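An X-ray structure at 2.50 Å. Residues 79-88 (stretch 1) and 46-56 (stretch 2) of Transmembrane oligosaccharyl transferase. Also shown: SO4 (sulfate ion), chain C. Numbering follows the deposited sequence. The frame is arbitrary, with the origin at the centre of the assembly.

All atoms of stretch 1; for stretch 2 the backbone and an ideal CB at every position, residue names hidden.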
ATOM      1  N   TYR A  79       7.303   8.681 -11.837  1.00 37.11           N
ATOM      2  CA  TYR A  79       7.186   9.981 -11.199  1.00 37.67           C
ATOM      3  C   TYR A  79       6.763   9.748  -9.766  1.00 35.35           C
ATOM      4  O   TYR A  79       6.013   8.824  -9.490  1.00 39.16           O
ATOM      5  CB  TYR A  79       6.131  10.828 -11.892  1.00 32.18           C
ATOM      6  CG  TYR A  79       6.511  11.177 -13.304  1.00 36.18           C
ATOM      7  CD1 TYR A  79       7.228  12.330 -13.581  1.00 33.64           C
ATOM      8  CD2 TYR A  79       6.156  10.355 -14.355  1.00 33.76           C
ATOM      9  CE1 TYR A  79       7.576  12.650 -14.863  1.00 32.39           C
ATOM     10  CE2 TYR A  79       6.501  10.659 -15.636  1.00 33.14           C
ATOM     11  CZ  TYR A  79       7.208  11.811 -15.887  1.00 32.78           C
ATOM     12  OH  TYR A  79       7.557  12.115 -17.182  1.00 30.61           O
ATOM     13  N   THR A  80       7.227  10.599  -8.864  1.00 30.08           N
ATOM     14  CA  THR A  80       6.983  10.412  -7.443  1.00 30.67           C
ATOM     15  C   THR A  80       5.871  11.338  -6.985  1.00 38.24           C
ATOM     16  O   THR A  80       6.067  12.559  -6.915  1.00 39.26           O
ATOM     17  CB  THR A  80       8.263  10.718  -6.621  1.00 29.45           C
ATOM     18  OG1 THR A  80       8.607  12.101  -6.767  1.00 33.67           O
ATOM     19  CG2 THR A  80       9.422   9.914  -7.132  1.00 35.13           C
ATOM     20  N   HIS A  81       4.706  10.786  -6.660  1.00 38.57           N
ATOM     21  CA  HIS A  81       3.662  11.652  -6.110  1.00 32.19           C
ATOM     22  C   HIS A  81       3.840  11.944  -4.624  1.00 32.92           C
ATOM     23  O   HIS A  81       3.185  12.847  -4.098  1.00 37.76           O
ATOM     24  CB  HIS A  81       2.257  11.125  -6.386  1.00 31.27           C
ATOM     25  CG  HIS A  81       1.903   9.912  -5.588  1.00 36.48           C
ATOM     26  ND1 HIS A  81       2.253   8.640  -5.982  1.00 42.59           N
ATOM     27  CD2 HIS A  81       1.234   9.776  -4.417  1.00 43.32           C
ATOM     28  CE1 HIS A  81       1.824   7.771  -5.085  1.00 49.18           C
ATOM     29  NE2 HIS A  81       1.197   8.432  -4.125  1.00 48.96           N
ATOM     30  N   PHE A  82       4.714  11.207  -3.942  1.00 32.10           N
ATOM     31  CA  PHE A  82       4.913  11.436  -2.500  1.00 37.06           C
ATOM     32  C   PHE A  82       5.398  12.847  -2.248  1.00 40.37           C
ATOM     33  O   PHE A  82       6.378  13.290  -2.847  1.00 40.20           O
ATOM     34  CB  PHE A  82       5.914  10.440  -1.906  1.00 37.04           C
ATOM     35  CG  PHE A  82       5.325   9.099  -1.596  1.00 35.42           C
ATOM     36  CD1 PHE A  82       4.078   8.725  -2.113  1.00 33.61           C
ATOM     37  CD2 PHE A  82       6.001   8.211  -0.769  1.00 36.79           C
ATOM     38  CE1 PHE A  82       3.528   7.461  -1.825  1.00 35.79           C
ATOM     39  CE2 PHE A  82       5.460   6.949  -0.467  1.00 35.34           C
ATOM     40  CZ  PHE A  82       4.222   6.575  -0.997  1.00 31.98           C
ATOM     41  N   GLY A  83       4.705  13.550  -1.362  1.00 46.62           N
ATOM     42  CA  GLY A  83       4.902  14.978  -1.201  1.00 40.25           C
ATOM     43  C   GLY A  83       6.178  15.412  -0.503  1.00 41.17           C
ATOM     44  O   GLY A  83       6.786  14.643   0.251  1.00 41.36           O
ATOM     45  N   PRO A  84       6.585  16.671  -0.745  1.00 43.19           N
ATOM     46  CA  PRO A  84       7.785  17.200  -0.095  1.00 40.50           C
ATOM     47  C   PRO A  84       7.648  17.377   1.411  1.00 40.03           C
ATOM     48  O   PRO A  84       8.685  17.333   2.073  1.00 44.08           O
ATOM     49  CB  PRO A  84       8.003  18.558  -0.784  1.00 46.28           C
ATOM     50  CG  PRO A  84       6.675  18.902  -1.439  1.00 40.75           C
ATOM     51  CD  PRO A  84       6.058  17.580  -1.784  1.00 40.78           C
ATOM     52  N   PHE A  85       6.448  17.562   1.958  1.00 37.45           N
ATOM     53  CA  PHE A  85       6.370  17.764   3.408  1.00 39.43           C
ATOM     54  C   PHE A  85       7.087  16.668   4.202  1.00 40.75           C
ATOM     55  O   PHE A  85       7.979  16.941   5.017  1.00 44.58           O
ATOM     56  CB  PHE A  85       4.940  17.905   3.938  1.00 40.40           C
ATOM     57  CG  PHE A  85       4.887  17.906   5.447  1.00 41.91           C
ATOM     58  CD1 PHE A  85       4.477  16.781   6.144  1.00 33.18           C
ATOM     59  CD2 PHE A  85       5.322  19.017   6.171  1.00 40.65           C
ATOM     60  CE1 PHE A  85       4.473  16.762   7.541  1.00 39.20           C
ATOM     61  CE2 PHE A  85       5.312  19.016   7.574  1.00 39.85           C
ATOM     62  CZ  PHE A  85       4.886  17.885   8.262  1.00 40.31           C
ATOM     63  N   LEU A  86       6.692  15.419   3.968  1.00 41.40           N
ATOM     64  CA  LEU A  86       7.238  14.305   4.747  1.00 35.23           C
ATOM     65  C   LEU A  86       8.650  13.995   4.291  1.00 34.95           C
ATOM     66  O   LEU A  86       9.491  13.640   5.110  1.00 36.21           O
ATOM     67  CB  LEU A  86       6.365  13.055   4.613  1.00 41.64           C
ATOM     68  CG  LEU A  86       6.095  12.174   5.841  1.00 42.96           C
ATOM     69  CD1 LEU A  86       5.825  10.714   5.425  1.00 24.58           C
ATOM     70  CD2 LEU A  86       7.193  12.259   6.892  1.00 42.67           C
ATOM     71  N   VAL A  87       8.921  14.112   2.989  1.00 36.81           N
ATOM     72  CA  VAL A  87      10.290  13.893   2.535  1.00 37.86           C
ATOM     73  C   VAL A  87      11.233  14.857   3.267  1.00 39.11           C
ATOM     74  O   VAL A  87      12.208  14.427   3.855  1.00 40.97           O
ATOM     75  CB  VAL A  87      10.462  14.000   0.999  1.00 32.69           C
ATOM     76  CG1 VAL A  87      11.936  13.753   0.634  1.00 25.72           C
ATOM     77  CG2 VAL A  87       9.593  12.975   0.286  1.00 29.30           C
ATOM     78  N   TYR A  88      10.925  16.152   3.270  1.00 38.87           N
ATOM     79  CA  TYR A  88      11.780  17.099   3.965  1.00 36.31           C
ATOM     80  C   TYR A  88      11.743  16.913   5.469  1.00 37.41           C
ATOM     81  O   TYR A  88      12.803  16.855   6.080  1.00 46.49           O
ATOM     82  CB  TYR A  88      11.517  18.552   3.527  1.00 41.90           C
ATOM     83  CG  TYR A  88      12.070  18.832   2.148  1.00 46.04           C
ATOM     84  CD1 TYR A  88      13.425  19.057   1.957  1.00 50.30           C
ATOM     85  CD2 TYR A  88      11.251  18.812   1.032  1.00 41.44           C
ATOM     86  CE1 TYR A  88      13.944  19.289   0.685  1.00 47.81           C
ATOM     87  CE2 TYR A  88      11.754  19.045  -0.234  1.00 43.14           C
ATOM     88  CZ  TYR A  88      13.101  19.285  -0.403  1.00 45.96           C
ATOM     89  OH  TYR A  88      13.599  19.515  -1.670  1.00 48.03           O
ATOM     90  N   UNK A  46       4.214  -0.981   3.027  1.00 35.22           N
ATOM     91  CA  UNK A  46       5.077  -0.809   1.873  1.00 35.02           C
ATOM     92  C   UNK A  46       5.505   0.650   1.713  1.00 34.65           C
ATOM     93  O   UNK A  46       6.684   0.946   1.540  1.00 35.66           O
ATOM     94  CB  UNK A  46       4.368  -1.295   0.608  1.00 35.02           C
ATOM     95  N   UNK A  47       4.535   1.553   1.746  1.00 37.68           N
ATOM     96  CA  UNK A  47       4.813   2.966   1.488  1.00 42.05           C
ATOM     97  C   UNK A  47       5.845   3.654   2.409  1.00 37.31           C
ATOM     98  O   UNK A  47       6.628   4.480   1.928  1.00 33.80           O
ATOM     99  CB  UNK A  47       3.494   3.734   1.586  1.00 42.05           C
ATOM    100  N   UNK A  48       5.871   3.306   3.713  1.00 32.92           N
ATOM    101  CA  UNK A  48       6.957   3.874   4.527  1.00 35.99           C
ATOM    102  C   UNK A  48       8.345   3.487   4.017  1.00 37.57           C
ATOM    103  O   UNK A  48       9.283   4.260   4.198  1.00 39.74           O
ATOM    104  CB  UNK A  48       6.807   3.421   5.981  1.00 35.99           C
ATOM    105  N   UNK A  49       8.489   2.322   3.395  1.00 36.11           N
ATOM    106  CA  UNK A  49       9.785   1.984   2.813  1.00 35.79           C
ATOM    107  C   UNK A  49      10.168   2.909   1.654  1.00 34.77           C
ATOM    108  O   UNK A  49      11.351   3.170   1.423  1.00 36.05           O
ATOM    109  CB  UNK A  49       9.772   0.532   2.330  1.00 35.79           C
ATOM    110  N   UNK A  50       9.173   3.407   0.931  1.00 25.71           N
ATOM    111  CA  UNK A  50       9.457   4.293  -0.188  1.00 26.22           C
ATOM    112  C   UNK A  50       9.780   5.713   0.290  1.00 32.93           C
ATOM    113  O   UNK A  50      10.654   6.373  -0.282  1.00 37.91           O
ATOM    114  CB  UNK A  50       8.269   4.318  -1.152  1.00 26.22           C
ATOM    115  N   UNK A  51       9.082   6.191   1.327  1.00 31.95           N
ATOM    116  CA  UNK A  51       9.512   7.434   1.979  1.00 34.27           C
ATOM    117  C   UNK A  51      10.982   7.337   2.366  1.00 35.10           C
ATOM    118  O   UNK A  51      11.775   8.223   2.070  1.00 42.90           O
ATOM    119  CB  UNK A  51       8.656   7.727   3.213  1.00 34.27           C
ATOM    120  N   UNK A  52      11.323   6.225   2.998  1.00 27.21           N
ATOM    121  CA  UNK A  52      12.679   5.922   3.409  1.00 32.13           C
ATOM    122  C   UNK A  52      13.635   6.060   2.226  1.00 35.37           C
ATOM    123  O   UNK A  52      14.664   6.735   2.331  1.00 34.01           O
ATOM    124  CB  UNK A  52      12.756   4.514   4.003  1.00 32.13           C
ATOM    125  N   UNK A  53      13.280   5.435   1.104  1.00 29.87           N
ATOM    126  CA  UNK A  53      14.075   5.515  -0.116  1.00 30.78           C
ATOM    127  C   UNK A  53      14.263   6.984  -0.525  1.00 34.07           C
ATOM    128  O   UNK A  53      15.374   7.411  -0.858  1.00 35.76           O
ATOM    129  CB  UNK A  53      13.410   4.722  -1.243  1.00 30.78           C
ATOM    130  N   UNK A  54      13.172   7.742  -0.506  1.00 34.42           N
ATOM    131  CA  UNK A  54      13.221   9.145  -0.902  1.00 37.69           C
ATOM    132  C   UNK A  54      14.037   9.995   0.081  1.00 39.56           C
ATOM    133  O   UNK A  54      14.848  10.819  -0.335  1.00 36.76           O
ATOM    134  CB  UNK A  54      11.800   9.702  -1.016  1.00 37.69           C
ATOM    135  N   UNK A  55      13.817   9.801   1.380  1.00 39.30           N
ATOM    136  CA  UNK A  55      14.477  10.620   2.394  1.00 38.76           C
ATOM    137  C   UNK A  55      16.013  10.425   2.363  1.00 39.74           C
ATOM    138  O   UNK A  55      16.774  11.378   2.431  1.00 42.85           O
ATOM    139  CB  UNK A  55      13.927  10.275   3.779  1.00 38.76           C
ATOM    140  N   UNK A  56      16.445   9.180   2.238  1.00 40.28           N
ATOM    141  CA  UNK A  56      17.848   8.831   2.074  1.00 45.43           C
ATOM    142  C   UNK A  56      18.463   9.555   0.869  1.00 49.73           C
ATOM    143  O   UNK A  56      19.549  10.127   0.950  1.00 53.31           O
ATOM    144  CB  UNK A  56      17.998   7.317   1.916  1.00 45.43           C
TER
HETATM  145  S   SO4 C 902      -1.687   7.829  -1.786  1.00 53.58           S
HETATM  146  O1  SO4 C 902      -0.316   7.310  -1.691  1.00 50.57           O
HETATM  147  O2  SO4 C 902      -1.943   8.184  -3.186  1.00 57.00           O
HETATM  148  O3  SO4 C 902      -2.613   6.785  -1.345  1.00 60.19           O
HETATM  149  O4  SO4 C 902      -1.893   9.019  -0.952  1.00 54.10           O

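Position 46 precedes the helix, and its ideal CB has nothing of stretch 1 within 5.5 Å, so the contact sets no preference; it is Asn46, whose O accepts a weak hydrogen bond from the backbone N of position 49.

At position 47 CA-to-CB points toward stretch 1, and the ideal CB lies 3.9 Å from Phe82 CZ. A short side chain, polar or apolar, could pass the ring's rim. The residue is Asp47: its CG is 3.7 Å from Phe82 CZ, and its backbone O meets the edge of that ring, 3.6 Å from Phe82 CE2.

Positions 48 and 49 point away, leaving the choice open. Phi of -60° at 48 admits proline, and Pro48 is found; 49 is Trp49.

Position 50 points toward stretch 1, its ideal CB 3.9 Å from Phe82 CE2. With Phe82 and the Thr80 methyl ahead, a long apolar or aromatic side chain would suit. Tyr50, chi1 t, turns its edge toward the Phe82 face in an offset edge-to-face pair (centroids 5.6 Å apart, planes at 81°). Its OH reaches 3.6 Å from Thr80 CG2, a packing contact.

Position 51 points sideways, its ideal CB 4.7 Å from Leu86 CD1 and 4.8 Å from Phe82 CD2. The gap between these side chains favours a flat ring, although a long aliphatic chain might also enter. Tyr51 fills it with chi1 at -92°, between wells. One face makes an offset stack with Phe82 (centroids 4.3 Å apart, planes at 20°); the opposite face receives Leu86 CD1, 3.5 Å from the ring centroid and 4° off the normal, a CH-pi contact. Val87 CG2 sits at the edge, 3.9 Å from Tyr51 CE1. A water joins Tyr51 OH (3.4 Å, weak) to Gly83 O (3.2 Å, weak) and accepts from Leu86 N (3.2 Å); no direct hydrogen bond crosses the stretches.

Positions 52 and 53 are out of reach and unconstrained here: Tyr52 and Arg53.

Position 54 points toward stretch 1, its ideal CB 4.2 Å from Val87 CG2. Methyls and the Phe82 CB call for a branched or flexible apolar chain. Leu54 (m, t) places CD1 3.7 Å from Phe82 CB and 4.0 Å from Val87 CG2, while CD2 lies 4.3 Å from Thr80 CG2.

Position 55 points sideways, but the CA atoms of 55 and Val87 are just 5.3 Å apart. A slender aliphatic chain fits. Ile55 sets CG1 3.5 Å from Val87 O, and its CD1 reaches 3.8 Å from Leu86 O.

Position 56, out of reach, is Glu56.

Stretch 2, residues 46-56: NDPWYYYRLIE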
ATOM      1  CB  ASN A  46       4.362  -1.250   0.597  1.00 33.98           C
ATOM      2  CG  ASN A  46       3.740  -2.616   0.714  1.00 35.98           C
ATOM      3  OD1 ASN A  46       4.373  -3.568   1.185  1.00 40.25           O
ATOM      4  ND2 ASN A  46       2.493  -2.734   0.255  1.00 35.43           N
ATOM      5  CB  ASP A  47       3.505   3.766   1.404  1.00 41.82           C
ATOM      6  CG  ASP A  47       2.674   3.385   0.191  1.00 43.24           C
ATOM      7  OD1 ASP A  47       3.265   2.861  -0.795  1.00 37.06           O
ATOM      8  OD2 ASP A  47       1.438   3.615   0.221  1.00 43.40           O
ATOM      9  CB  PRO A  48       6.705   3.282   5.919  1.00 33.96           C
ATOM     10  CG  PRO A  48       5.210   3.021   5.942  1.00 36.92           C
ATOM     11  CD  PRO A  48       4.900   2.556   4.534  1.00 29.75           C
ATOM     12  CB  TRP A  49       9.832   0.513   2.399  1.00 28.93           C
ATOM     13  CG  TRP A  49       9.745  -0.368   3.613  1.00 33.35           C
ATOM     14  CD1 TRP A  49       8.604  -0.764   4.254  1.00 27.31           C
ATOM     15  CD2 TRP A  49      10.846  -0.913   4.374  1.00 30.88           C
ATOM     16  NE1 TRP A  49       8.925  -1.535   5.353  1.00 30.50           N
ATOM     17  CE2 TRP A  49      10.291  -1.639   5.450  1.00 31.18           C
ATOM     18  CE3 TRP A  49      12.232  -0.849   4.250  1.00 31.31           C
ATOM     19  CZ2 TRP A  49      11.083  -2.319   6.393  1.00 30.38           C
ATOM     20  CZ3 TRP A  49      13.027  -1.531   5.190  1.00 35.35           C
ATOM     21  CH2 TRP A  49      12.445  -2.255   6.244  1.00 32.25           C
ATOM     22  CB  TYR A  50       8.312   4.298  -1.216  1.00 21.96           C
ATOM     23  CG  TYR A  50       8.758   4.913  -2.508  1.00 27.38           C
ATOM     24  CD1 TYR A  50       9.615   4.217  -3.361  1.00 31.44           C
ATOM     25  CD2 TYR A  50       8.369   6.200  -2.867  1.00 27.03           C
ATOM     26  CE1 TYR A  50      10.060   4.764  -4.562  1.00 29.01           C
ATOM     27  CE2 TYR A  50       8.802   6.769  -4.083  1.00 27.68           C
ATOM     28  CZ  TYR A  50       9.652   6.038  -4.919  1.00 28.08           C
ATOM     29  OH  TYR A  50      10.103   6.572  -6.101  1.00 29.50           O
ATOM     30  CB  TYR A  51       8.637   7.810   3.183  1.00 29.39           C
ATOM     31  CG  TYR A  51       7.523   8.703   2.726  1.00 34.43           C
ATOM     32  CD1 TYR A  51       7.795   9.976   2.238  1.00 35.49           C
ATOM     33  CD2 TYR A  51       6.208   8.253   2.701  1.00 34.13           C
ATOM     34  CE1 TYR A  51       6.783  10.781   1.749  1.00 38.31           C
ATOM     35  CE2 TYR A  51       5.187   9.056   2.232  1.00 30.16           C
ATOM     36  CZ  TYR A  51       5.478  10.307   1.750  1.00 31.69           C
ATOM     37  OH  TYR A  51       4.455  11.094   1.289  1.00 36.42           O
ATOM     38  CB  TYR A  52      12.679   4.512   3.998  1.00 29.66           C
ATOM     39  CG  TYR A  52      14.010   3.862   4.270  1.00 35.09           C
ATOM     40  CD1 TYR A  52      14.281   2.584   3.765  1.00 36.18           C
ATOM     41  CD2 TYR A  52      14.982   4.481   5.053  1.00 33.13           C
ATOM     42  CE1 TYR A  52      15.473   1.936   4.021  1.00 27.41           C
ATOM     43  CE2 TYR A  52      16.209   3.832   5.311  1.00 34.15           C
ATOM     44  CZ  TYR A  52      16.430   2.557   4.791  1.00 35.07           C
ATOM     45  OH  TYR A  52      17.607   1.893   5.027  1.00 43.57           O
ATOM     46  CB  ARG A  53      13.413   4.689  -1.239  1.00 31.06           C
ATOM     47  CG  ARG A  53      14.091   4.742  -2.623  1.00 27.29           C
ATOM     48  CD  ARG A  53      13.773   6.050  -3.425  1.00 22.36           C
ATOM     49  NE  ARG A  53      14.393   5.997  -4.748  1.00 27.84           N
ATOM     50  CZ  ARG A  53      15.698   6.150  -4.961  1.00 31.40           C
ATOM     51  NH1 ARG A  53      16.508   6.410  -3.944  1.00 31.99           N
ATOM     52  NH2 ARG A  53      16.185   6.061  -6.188  1.00 28.77           N
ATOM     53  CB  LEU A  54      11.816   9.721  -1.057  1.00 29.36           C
ATOM     54  CG  LEU A  54      10.951   9.163  -2.181  1.00 29.05           C
ATOM     55  CD1 LEU A  54       9.566   9.885  -2.188  1.00 19.60           C
ATOM     56  CD2 LEU A  54      11.662   9.320  -3.514  1.00 25.99           C
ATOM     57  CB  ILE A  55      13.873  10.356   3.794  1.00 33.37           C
ATOM     58  CG1 ILE A  55      12.481  10.983   3.882  1.00 31.95           C
ATOM     59  CG2 ILE A  55      14.771  10.911   4.906  1.00 31.43           C
ATOM     60  CD1 ILE A  55      11.641  10.509   5.070  1.00 30.51           C
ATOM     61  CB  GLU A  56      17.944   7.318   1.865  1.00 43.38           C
ATOM     62  CG  GLU A  56      19.290   6.675   2.178  1.00 53.32           C
ATOM     63  CD  GLU A  56      19.153   5.183   2.481  1.00 63.85           C
ATOM     64  OE1 GLU A  56      18.023   4.662   2.410  1.00 72.47           O
ATOM     65  OE2 GLU A  56      20.160   4.526   2.797  1.00 69.54           O
TER
HETATM   66  O   HOH W   1       4.277  14.350   2.225  1.00 42.97           O
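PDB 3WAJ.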